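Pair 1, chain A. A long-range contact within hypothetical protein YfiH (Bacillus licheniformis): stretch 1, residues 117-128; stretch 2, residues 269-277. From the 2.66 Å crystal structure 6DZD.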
# COMPACT_ATOMS: atom_id res chain seq x y z
N TYR A 117 11.34 1.82 1.85
CA TYR A 117 11.86 2.65 0.78
C TYR A 117 13.32 2.29 0.54
O TYR A 117 13.99 1.75 1.42
CB TYR A 117 11.70 4.13 1.09
CG TYR A 117 12.74 4.73 1.99
CD1 TYR A 117 13.89 5.30 1.46
CD2 TYR A 117 12.54 4.80 3.37
CE1 TYR A 117 14.84 5.89 2.28
CE2 TYR A 117 13.48 5.40 4.20
CZ TYR A 117 14.64 5.94 3.64
OH TYR A 117 15.59 6.53 4.43
N THR A 118 13.81 2.62 -0.65
CA THR A 118 15.18 2.26 -1.01
C THR A 118 15.67 3.19 -2.10
O THR A 118 14.88 3.87 -2.77
CB THR A 118 15.27 0.80 -1.47
OG1 THR A 118 16.64 0.37 -1.47
CG2 THR A 118 14.69 0.63 -2.88
N ASP A 119 17.00 3.26 -2.25
CA ASP A 119 17.63 3.93 -3.39
C ASP A 119 18.45 2.97 -4.25
O ASP A 119 19.13 3.42 -5.18
CB ASP A 119 18.49 5.13 -2.96
CG ASP A 119 19.59 4.77 -1.97
OD1 ASP A 119 19.93 3.58 -1.81
OD2 ASP A 119 20.14 5.72 -1.34
N ARG A 120 18.42 1.64 -3.96
CA ARG A 120 19.22 0.64 -4.64
C ARG A 120 18.49 0.09 -5.86
O ARG A 120 17.25 -0.03 -5.86
CB ARG A 120 19.54 -0.51 -3.68
CG ARG A 120 19.80 -0.06 -2.28
CD ARG A 120 21.20 0.55 -2.14
NE ARG A 120 21.88 0.10 -0.92
CZ ARG A 120 22.73 -0.93 -0.89
NH1 ARG A 120 23.01 -1.57 -2.02
NH2 ARG A 120 23.30 -1.30 0.25
N PRO A 121 19.22 -0.29 -6.90
CA PRO A 121 18.57 -0.81 -8.11
C PRO A 121 18.17 -2.27 -8.00
O PRO A 121 18.76 -3.05 -7.26
CB PRO A 121 19.66 -0.64 -9.18
CG PRO A 121 20.93 -0.88 -8.41
CD PRO A 121 20.69 -0.25 -7.04
N ASN A 122 17.14 -2.63 -8.78
CA ASN A 122 16.67 -4.02 -8.91
C ASN A 122 16.30 -4.61 -7.55
O ASN A 122 16.54 -5.78 -7.26
CB ASN A 122 17.70 -4.88 -9.64
CG ASN A 122 18.14 -4.24 -10.96
OD1 ASN A 122 17.33 -4.10 -11.88
ND2 ASN A 122 19.40 -3.84 -11.04
N LEU A 123 15.69 -3.78 -6.71
CA LEU A 123 15.29 -4.21 -5.38
C LEU A 123 13.83 -3.85 -5.17
O LEU A 123 13.51 -2.67 -4.93
CB LEU A 123 16.16 -3.55 -4.32
CG LEU A 123 16.10 -4.38 -3.04
CD1 LEU A 123 17.45 -4.41 -2.35
CD2 LEU A 123 15.04 -3.82 -2.16
N PHE A 124 12.96 -4.84 -5.22
CA PHE A 124 11.53 -4.60 -5.26
C PHE A 124 10.91 -4.73 -3.86
O PHE A 124 11.05 -5.76 -3.20
CB PHE A 124 10.87 -5.56 -6.25
CG PHE A 124 10.94 -5.08 -7.69
CD1 PHE A 124 12.14 -5.11 -8.40
CD2 PHE A 124 9.81 -4.58 -8.32
CE1 PHE A 124 12.20 -4.66 -9.72
CE2 PHE A 124 9.86 -4.11 -9.65
CZ PHE A 124 11.06 -4.16 -10.35
N LEU A 125 10.20 -3.67 -3.44
CA LEU A 125 9.57 -3.58 -2.13
C LEU A 125 8.11 -4.00 -2.25
O LEU A 125 7.46 -3.71 -3.26
CB LEU A 125 9.68 -2.15 -1.60
CG LEU A 125 10.99 -1.42 -1.95
CD1 LEU A 125 11.01 0.02 -1.46
CD2 LEU A 125 12.15 -2.17 -1.36
N ALA A 126 7.59 -4.69 -1.24
CA ALA A 126 6.25 -5.28 -1.36
C ALA A 126 5.44 -5.21 -0.06
O ALA A 126 5.89 -5.70 0.98
CB ALA A 126 6.36 -6.74 -1.84
N LEU A 127 4.21 -4.67 -0.15
CA LEU A 127 3.26 -4.63 0.96
C LEU A 127 1.90 -5.24 0.58
O LEU A 127 1.43 -5.12 -0.55
CB LEU A 127 3.07 -3.18 1.49
CG LEU A 127 4.36 -2.61 2.11
CD1 LEU A 127 4.30 -1.08 2.31
CD2 LEU A 127 4.78 -3.34 3.40
N CYS A 128 1.29 -5.92 1.55
CA CYS A 128 0.06 -6.68 1.34
C CYS A 128 -1.16 -5.86 1.74
O CYS A 128 -1.11 -5.05 2.68
CB CYS A 128 0.10 -8.00 2.09
SG CYS A 128 1.29 -9.10 1.31
N ARG A 269 -4.94 -11.33 -0.04
CA ARG A 269 -4.34 -10.00 -0.01
C ARG A 269 -3.73 -9.73 -1.37
O ARG A 269 -3.02 -10.59 -1.92
CB ARG A 269 -3.24 -9.86 1.05
CG ARG A 269 -3.64 -10.15 2.47
CD ARG A 269 -4.44 -9.02 3.05
NE ARG A 269 -4.84 -9.28 4.43
CZ ARG A 269 -5.83 -10.09 4.80
NH1 ARG A 269 -6.55 -10.73 3.88
NH2 ARG A 269 -6.12 -10.25 6.08
N MET A 270 -4.01 -8.56 -1.92
CA MET A 270 -3.22 -8.05 -3.03
C MET A 270 -1.89 -7.53 -2.50
O MET A 270 -1.64 -7.51 -1.29
CB MET A 270 -3.98 -6.94 -3.76
CG MET A 270 -5.32 -7.37 -4.30
SD MET A 270 -6.68 -7.31 -3.09
CE MET A 270 -6.64 -5.58 -2.60
N MET A 271 -1.01 -7.12 -3.40
CA MET A 271 0.22 -6.49 -2.94
C MET A 271 0.56 -5.28 -3.80
O MET A 271 0.26 -5.25 -5.00
CB MET A 271 1.40 -7.48 -2.90
CG MET A 271 1.86 -7.92 -4.25
SD MET A 271 3.19 -9.08 -4.09
CE MET A 271 3.89 -9.11 -5.74
N SER A 272 1.11 -4.25 -3.17
CA SER A 272 1.75 -3.17 -3.89
C SER A 272 3.25 -3.46 -3.97
O SER A 272 3.83 -4.10 -3.10
CB SER A 272 1.48 -1.82 -3.22
OG SER A 272 2.19 -1.65 -2.02
N PHE A 273 3.87 -2.99 -5.05
CA PHE A 273 5.28 -3.23 -5.30
C PHE A 273 5.88 -2.02 -5.99
O PHE A 273 5.22 -1.35 -6.78
CB PHE A 273 5.49 -4.48 -6.15
CG PHE A 273 4.75 -4.44 -7.43
CD1 PHE A 273 5.30 -3.83 -8.55
CD2 PHE A 273 3.48 -4.95 -7.51
CE1 PHE A 273 4.60 -3.76 -9.71
CE2 PHE A 273 2.76 -4.88 -8.68
CZ PHE A 273 3.32 -4.30 -9.78
N ILE A 274 7.15 -1.76 -5.70
CA ILE A 274 7.87 -0.69 -6.37
C ILE A 274 9.36 -1.03 -6.34
O ILE A 274 9.84 -1.71 -5.43
CB ILE A 274 7.58 0.69 -5.74
CG1 ILE A 274 7.97 1.82 -6.70
CG2 ILE A 274 8.29 0.84 -4.38
CD1 ILE A 274 7.63 3.20 -6.21
N GLY A 275 10.07 -0.59 -7.37
CA GLY A 275 11.50 -0.82 -7.45
C GLY A 275 12.10 -0.09 -8.62
O GLY A 275 11.41 0.28 -9.57
N LEU A 276 13.42 0.10 -8.55
CA LEU A 276 14.21 0.73 -9.60
C LEU A 276 15.02 -0.36 -10.29
O LEU A 276 15.49 -1.29 -9.64
CB LEU A 276 15.14 1.80 -9.03
CG LEU A 276 14.46 2.96 -8.29
CD1 LEU A 276 15.17 3.26 -6.96
CD2 LEU A 276 14.42 4.20 -9.16
N LYS A 277 15.15 -0.27 -11.62
CA LYS A 277 15.94 -1.28 -12.33
C LYS A 277 17.20 -0.71 -12.98
O LYS A 277 17.12 0.17 -13.84
CB LYS A 277 15.07 -1.99 -13.38
CG LYS A 277 14.40 -3.24 -12.80
CD LYS A 277 14.08 -4.33 -13.83
CE LYS A 277 12.56 -4.47 -14.00
NZ LYS A 277 12.13 -4.93 -15.36

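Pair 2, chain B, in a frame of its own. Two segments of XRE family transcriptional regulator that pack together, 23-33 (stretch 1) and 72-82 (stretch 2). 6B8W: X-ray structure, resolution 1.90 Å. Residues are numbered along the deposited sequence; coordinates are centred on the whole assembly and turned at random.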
# COMPACT_ATOMS: atom_id res chain seq x y z
N ILE B 23 -1.02 8.33 10.08
CA ILE B 23 -1.27 7.84 11.44
C ILE B 23 -2.28 8.83 12.06
O ILE B 23 -2.01 10.03 12.13
CB ILE B 23 -0.02 7.73 12.28
CG1 ILE B 23 0.95 6.71 11.62
CG2 ILE B 23 -0.39 7.27 13.68
CD1 ILE B 23 2.30 6.59 12.28
N LEU B 24 -3.41 8.29 12.49
CA LEU B 24 -4.51 9.07 13.07
C LEU B 24 -4.66 8.69 14.54
O LEU B 24 -4.85 7.52 14.89
CB LEU B 24 -5.79 8.77 12.25
CG LEU B 24 -7.02 9.65 12.27
CD1 LEU B 24 -6.71 11.10 11.87
CD2 LEU B 24 -8.09 9.06 11.33
N ALA B 25 -4.52 9.70 15.41
CA ALA B 25 -4.57 9.50 16.85
C ALA B 25 -5.97 9.16 17.33
O ALA B 25 -6.94 9.47 16.66
CB ALA B 25 -4.07 10.75 17.57
N PRO B 26 -6.07 8.51 18.51
CA PRO B 26 -7.39 8.18 19.04
C PRO B 26 -8.28 9.41 19.12
O PRO B 26 -7.82 10.48 19.55
CB PRO B 26 -7.07 7.67 20.45
CG PRO B 26 -5.71 7.09 20.31
CD PRO B 26 -5.00 8.00 19.38
N GLY B 27 -9.50 9.27 18.64
CA GLY B 27 -10.49 10.34 18.68
C GLY B 27 -10.40 11.38 17.59
O GLY B 27 -11.26 12.25 17.49
N ALA B 28 -9.36 11.31 16.76
CA ALA B 28 -9.17 12.26 15.70
C ALA B 28 -10.13 12.03 14.52
O ALA B 28 -10.48 10.90 14.20
CB ALA B 28 -7.73 12.23 15.22
N LEU B 29 -10.54 13.13 13.91
CA LEU B 29 -11.42 13.17 12.76
C LEU B 29 -10.78 14.07 11.72
O LEU B 29 -10.44 15.23 12.02
CB LEU B 29 -12.76 13.77 13.15
CG LEU B 29 -13.74 14.08 12.01
CD1 LEU B 29 -14.23 12.83 11.30
CD2 LEU B 29 -14.93 14.89 12.54
N SER B 30 -10.66 13.56 10.50
CA SER B 30 -10.11 14.33 9.39
C SER B 30 -11.07 14.27 8.20
O SER B 30 -11.43 13.18 7.74
CB SER B 30 -8.76 13.73 8.99
OG SER B 30 -8.18 14.44 7.92
N GLU B 31 -11.50 15.43 7.72
CA GLU B 31 -12.37 15.52 6.55
C GLU B 31 -11.48 15.77 5.33
O GLU B 31 -10.53 16.54 5.38
CB GLU B 31 -13.46 16.59 6.75
CG GLU B 31 -14.46 16.11 7.81
CD GLU B 31 -15.43 17.16 8.33
OE1 GLU B 31 -15.56 18.25 7.72
OE2 GLU B 31 -16.09 16.84 9.36
N SER B 32 -11.77 15.08 4.23
CA SER B 32 -10.95 15.21 3.02
C SER B 32 -11.01 16.60 2.44
O SER B 32 -11.99 17.30 2.63
CB SER B 32 -11.44 14.24 1.96
OG SER B 32 -12.78 14.54 1.59
N THR B 33 -9.95 17.01 1.77
CA THR B 33 -9.96 18.27 1.06
C THR B 33 -10.42 17.94 -0.38
O THR B 33 -10.39 16.78 -0.79
CB THR B 33 -8.58 18.93 1.09
OG1 THR B 33 -7.59 17.96 0.72
CG2 THR B 33 -8.28 19.45 2.49
N ASP B 72 -12.77 12.59 -5.20
CA ASP B 72 -13.32 13.94 -5.38
C ASP B 72 -14.66 14.15 -4.65
O ASP B 72 -15.24 15.24 -4.72
CB ASP B 72 -13.43 14.30 -6.88
CG ASP B 72 -14.28 13.33 -7.67
OD1 ASP B 72 -14.48 12.17 -7.24
OD2 ASP B 72 -14.74 13.73 -8.76
N LYS B 73 -15.19 13.11 -4.00
CA LYS B 73 -16.45 13.27 -3.23
C LYS B 73 -16.09 13.42 -1.75
O LYS B 73 -15.11 12.83 -1.31
CB LYS B 73 -17.36 12.08 -3.42
CG LYS B 73 -17.75 11.79 -4.86
CD LYS B 73 -18.50 12.94 -5.49
CE LYS B 73 -18.71 12.70 -6.97
NZ LYS B 73 -19.38 13.87 -7.58
N PRO B 74 -16.88 14.20 -0.99
CA PRO B 74 -16.55 14.38 0.44
C PRO B 74 -16.46 13.05 1.18
O PRO B 74 -17.27 12.15 0.97
CB PRO B 74 -17.71 15.22 0.98
CG PRO B 74 -18.28 15.91 -0.21
CD PRO B 74 -18.04 15.03 -1.40
N HIS B 75 -15.41 12.89 1.97
CA HIS B 75 -15.22 11.68 2.77
C HIS B 75 -14.45 12.07 4.00
O HIS B 75 -13.92 13.18 4.06
CB HIS B 75 -14.54 10.56 1.98
CG HIS B 75 -13.22 10.91 1.37
ND1 HIS B 75 -13.11 11.63 0.19
CD2 HIS B 75 -11.96 10.57 1.72
CE1 HIS B 75 -11.83 11.74 -0.13
NE2 HIS B 75 -11.11 11.11 0.78
N ALA B 76 -14.41 11.15 4.96
CA ALA B 76 -13.79 11.44 6.23
C ALA B 76 -13.12 10.22 6.81
O ALA B 76 -13.46 9.10 6.47
CB ALA B 76 -14.82 12.00 7.19
N TYR B 77 -12.17 10.48 7.69
CA TYR B 77 -11.39 9.44 8.31
C TYR B 77 -11.52 9.68 9.80
O TYR B 77 -11.32 10.79 10.25
CB TYR B 77 -9.91 9.57 7.91
CG TYR B 77 -9.64 9.77 6.42
CD1 TYR B 77 -9.73 11.02 5.84
CD2 TYR B 77 -9.21 8.73 5.62
CE1 TYR B 77 -9.46 11.23 4.50
CE2 TYR B 77 -8.92 8.92 4.27
CZ TYR B 77 -9.05 10.17 3.71
OH TYR B 77 -8.77 10.40 2.37
N ARG B 78 -11.79 8.63 10.56
CA ARG B 78 -11.97 8.79 11.99
C ARG B 78 -11.40 7.60 12.75
O ARG B 78 -11.51 6.46 12.31
CB ARG B 78 -13.46 8.98 12.30
CG ARG B 78 -13.78 9.34 13.75
CD ARG B 78 -15.26 9.67 13.94
NE ARG B 78 -16.12 8.52 13.68
CZ ARG B 78 -17.46 8.54 13.68
NH1 ARG B 78 -18.14 9.66 13.93
NH2 ARG B 78 -18.13 7.41 13.47
N ASN B 79 -10.80 7.90 13.91
CA ASN B 79 -10.28 6.88 14.80
C ASN B 79 -11.10 6.89 16.07
O ASN B 79 -10.99 7.82 16.87
CB ASN B 79 -8.82 7.15 15.15
CG ASN B 79 -8.19 6.02 15.95
OD1 ASN B 79 -8.88 5.09 16.36
ND2 ASN B 79 -6.88 6.10 16.19
N SER B 80 -11.96 5.88 16.24
CA SER B 80 -12.77 5.73 17.45
C SER B 80 -12.24 4.64 18.39
O SER B 80 -12.92 4.30 19.37
CB SER B 80 -14.23 5.47 17.11
OG SER B 80 -14.79 6.62 16.56
N SER B 81 -11.04 4.12 18.12
CA SER B 81 -10.41 3.13 18.99
C SER B 81 -9.55 3.89 20.02
O SER B 81 -9.44 5.12 19.96
CB SER B 81 -9.50 2.18 18.19
OG SER B 81 -8.31 2.85 17.78
N SER B 82 -8.91 3.16 20.91
CA SER B 82 -8.05 3.76 21.95
C SER B 82 -6.53 3.76 21.64
O SER B 82 -5.72 4.01 22.53
CB SER B 82 -8.31 3.05 23.27
OG SER B 82 -8.02 1.67 23.11

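Both pairs consist of a loop that leads into a strand, with a second strand running antiparallel beside it. The N-to-C directions differ by 157° in pair 1 and 163° in pair 2. Fourteen central residues superpose with an RMSD of 0.8 Å.

Much of the hydrogen-bond ladder is shared. In pair 1, A:Leu125 N donates to A:Ile274 O at 2.8 Å, and A:Ile274 N donates to A:Leu125 O at 3.1 Å. The matching residues of pair 2 are B:Ser30 and B:Tyr77. There B:Ser30 N donates to B:Tyr77 O at 2.9 Å, and B:Tyr77 N donates to B:Ser30 O at 2.8 Å. Two residues on, A:Leu127 N reaches A:Ser272 O at 3.0 Å, and B:Ser32 N reaches B:His75 O at 2.9 Å. A:Ser272 N also donates to A:Leu127 O at 2.8 Å, a bond without a counterpart in pair 2.

The loop is tied down in the same way. A:Asn122 matches B:Gly27, and both have positive phi. A:Asn122 N donates to A:Leu276 O in a very short bond of 2.3 Å. B:Gly27 N donates to B:Asn79 O at 2.7 Å. Pair 2 adds a bond from B:Asn79 N to B:Ala28 O at 3.0 Å. Its loop holds a type II turn from B:Ala25 to B:Ala28. The prolines A:Pro121 and B:Pro26 also coincide.

The side chains differ clearly where A:Phe124 matches B:Leu29 and A:Gly275 matches B:Arg78. The A:Phe124 ring lies over A:Gly275, whose CA is 4.1 Å from the ring centroid, almost along the ring normal. An ideal CB on the glycine would be 2.9 Å from A:Phe124 CG, a clash. In pair 2 the smaller B:Leu29 faces a residue with a side chain, and B:Leu29 CD1 is 4.1 Å from B:Arg78 CB. B:Leu29 CD1 is also 4.2 Å from B:Ala76 CB.

On the face that carries A:Leu125 and A:Ile274, pair 1 is apolar at these two residues, where A:Leu125 CD1 meets A:Ile274 CG2 at 4.1 Å. On the face that carries B:Ser30 and B:Tyr77, pair 2 places a small serine beside a large tyrosine, with B:Ser30 CB 4.3 Å from B:Tyr77 CD1. Next along, A:Leu127 and A:Ser272 match B:Ser32 and B:His75. B:Ser32 CB packs over the B:His75 ring, 3.4 Å from its centroid. The ring is held by B:His75 ND1 donating to B:Lys73 O at 2.8 Å.

A:Leu276 matches B:Asn79. A:Leu276 CD1 packs against the loop backbone, 4.0 Å from A:Arg120 O. The asparagine uses polarity instead: B:Asn79 ND2 donates to B:Leu24 O at 2.8 Å.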